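Local atomic coordinates of Cg7008-pa (Drosophila melanogaster, PDB entry 2WAC), a protein that cleaves both DNA and RNA as an endonuclease, associates with the RNA-induced silencing complex, and binds symmetrically dimethylated arginine peptides through the Tudor domain in this fragment. Residues Trp68-Val73 with Leu84-Gly89. Sequence-based numbering, arbitrary orientation.
Sequences WYRAKV and LYIDYG
Lys72 and Leu84 form an antiparallel hydrogen-bonded pair in a beta hairpin of the Tudor barrel, within the region involved in dimethylarginine binding. Lys72 N gives its hydrogen to Leu84 O at 2.9 Å, and Leu84 N returns the bond to Lys72 O. This is the solvent side: the extended Lys72 chain leads its ammonium away. Toward Asp87 the backbone contact is looser: the Ile86 N to Arg70 O bond is weak, and a water joins Arg70 O to Asp87 N. Arg70, Ile86 and Asp87, by contrast, are buried and closely packed. The Arg70 chain bends at chi3 (-62°), bringing its guanidinium side-on to the Asp87 carboxylate. The two planes lie 22° apart, and each oxygen uses its syn lone pair. Arg70 NE bonds Asp87 OD2 at 3.0 Å. Arg70 NH2 reaches Asp87 OD1 at 2.9 Å. Ile86 CD1 lies over one guanidinium face, while the carbonyls of Phe106, Glu109 and Lys110 take further N-H groups. An alanine in place of Arg70 would probably leave the buried Asp87 carboxylate without its countercharge and Ile86 CD1 without its flat cover. Three tyrosines cluster nearby: Tyr85 CD1 packs against Tyr69 CB, and Tyr88 CE2 meets the Tyr69 ring edge at CD2, 3.5 Å away.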
# COMPACT_ATOMS: atom_id res chain seq x y z
N TRP A 68 -10.01 5.53 -17.08
CA TRP A 68 -9.26 4.31 -17.38
C TRP A 68 -7.89 4.30 -16.68
O TRP A 68 -7.15 5.28 -16.74
CB TRP A 68 -9.10 4.15 -18.89
CG TRP A 68 -10.41 3.92 -19.63
CD1 TRP A 68 -11.21 4.87 -20.20
CD2 TRP A 68 -11.05 2.66 -19.88
NE1 TRP A 68 -12.31 4.28 -20.79
CE2 TRP A 68 -12.23 2.93 -20.61
CE3 TRP A 68 -10.73 1.33 -19.57
CZ2 TRP A 68 -13.10 1.91 -21.02
CZ3 TRP A 68 -11.60 0.32 -19.98
CH2 TRP A 68 -12.77 0.62 -20.70
N TYR A 69 -7.59 3.18 -16.02
CA TYR A 69 -6.33 3.00 -15.28
C TYR A 69 -5.64 1.69 -15.70
O TYR A 69 -6.29 0.78 -16.21
CB TYR A 69 -6.59 2.96 -13.77
CG TYR A 69 -7.16 4.23 -13.17
CD1 TYR A 69 -8.50 4.58 -13.36
CD2 TYR A 69 -6.38 5.06 -12.37
CE1 TYR A 69 -9.03 5.74 -12.80
CE2 TYR A 69 -6.90 6.22 -11.80
CZ TYR A 69 -8.23 6.55 -12.02
OH TYR A 69 -8.75 7.70 -11.46
N ARG A 70 -4.33 1.60 -15.47
CA ARG A 70 -3.61 0.33 -15.65
C ARG A 70 -3.99 -0.61 -14.51
O ARG A 70 -4.04 -0.20 -13.35
CB ARG A 70 -2.10 0.55 -15.68
CG ARG A 70 -1.59 1.45 -16.79
CD ARG A 70 -0.12 1.18 -17.10
NE ARG A 70 0.76 1.44 -15.96
CZ ARG A 70 2.06 1.13 -15.93
NH1 ARG A 70 2.64 0.54 -16.96
NH2 ARG A 70 2.78 1.41 -14.85
N ALA A 71 -4.25 -1.87 -14.84
CA ALA A 71 -4.72 -2.83 -13.84
C ALA A 71 -4.24 -4.25 -14.12
O ALA A 71 -4.08 -4.65 -15.27
CB ALA A 71 -6.24 -2.79 -13.73
N LYS A 72 -4.02 -5.00 -13.05
CA LYS A 72 -3.68 -6.42 -13.14
C LYS A 72 -4.90 -7.24 -12.75
O LYS A 72 -5.49 -7.01 -11.70
CB LYS A 72 -2.49 -6.74 -12.23
CG LYS A 72 -2.10 -8.21 -12.15
CD LYS A 72 -0.96 -8.39 -11.16
CE LYS A 72 -0.83 -9.82 -10.68
NZ LYS A 72 0.20 -9.93 -9.61
N VAL A 73 -5.28 -8.18 -13.60
CA VAL A 73 -6.36 -9.10 -13.29
C VAL A 73 -5.84 -10.18 -12.34
O VAL A 73 -4.96 -10.96 -12.70
CB VAL A 73 -6.98 -9.74 -14.56
CG1 VAL A 73 -8.06 -10.73 -14.18
CG2 VAL A 73 -7.54 -8.67 -15.48
N LEU A 84 -6.29 -5.24 -9.54
CA LEU A 84 -5.45 -4.35 -8.74
C LEU A 84 -5.03 -3.17 -9.61
O LEU A 84 -4.49 -3.36 -10.69
CB LEU A 84 -4.21 -5.09 -8.22
CG LEU A 84 -3.04 -4.23 -7.69
CD1 LEU A 84 -3.37 -3.60 -6.35
CD2 LEU A 84 -1.75 -5.03 -7.61
N TYR A 85 -5.29 -1.95 -9.13
CA TYR A 85 -4.84 -0.75 -9.83
C TYR A 85 -3.36 -0.51 -9.51
O TYR A 85 -3.02 0.06 -8.47
CB TYR A 85 -5.73 0.45 -9.49
CG TYR A 85 -7.15 0.25 -9.99
CD1 TYR A 85 -7.46 0.47 -11.33
CD2 TYR A 85 -8.16 -0.19 -9.14
CE1 TYR A 85 -8.76 0.27 -11.81
CE2 TYR A 85 -9.46 -0.39 -9.61
CZ TYR A 85 -9.75 -0.16 -10.95
OH TYR A 85 -11.03 -0.36 -11.43
N ILE A 86 -2.51 -0.95 -10.42
CA ILE A 86 -1.07 -1.13 -10.17
C ILE A 86 -0.27 0.14 -9.89
O ILE A 86 0.84 0.08 -9.34
CB ILE A 86 -0.37 -1.94 -11.31
CG1 ILE A 86 -0.59 -1.27 -12.68
CG2 ILE A 86 -0.85 -3.40 -11.31
CD1 ILE A 86 0.48 -1.61 -13.71
N ASP A 87 -0.82 1.29 -10.26
CA ASP A 87 -0.13 2.55 -10.06
C ASP A 87 -0.56 3.27 -8.78
O ASP A 87 -0.01 4.33 -8.44
CB ASP A 87 -0.30 3.45 -11.29
CG ASP A 87 0.33 2.86 -12.54
OD1 ASP A 87 1.41 2.23 -12.43
OD2 ASP A 87 -0.25 3.02 -13.64
N TYR A 88 -1.52 2.68 -8.06
CA TYR A 88 -2.10 3.29 -6.85
C TYR A 88 -2.20 2.34 -5.66
O TYR A 88 -1.90 2.73 -4.53
CB TYR A 88 -3.47 3.91 -7.17
CG TYR A 88 -3.38 4.99 -8.21
CD1 TYR A 88 -3.11 6.31 -7.86
CD2 TYR A 88 -3.54 4.69 -9.57
CE1 TYR A 88 -3.02 7.31 -8.82
CE2 TYR A 88 -3.44 5.68 -10.54
CZ TYR A 88 -3.18 6.98 -10.16
OH TYR A 88 -3.09 7.96 -11.12
N GLY A 89 -2.64 1.11 -5.91
CA GLY A 89 -2.67 0.09 -4.86
C GLY A 89 -4.03 -0.41 -4.43
O GLY A 89 -4.12 -1.43 -3.75
O HOH W 1 -3.37 1.82 -11.84
O HOH W 2 -2.79 3.61 -13.80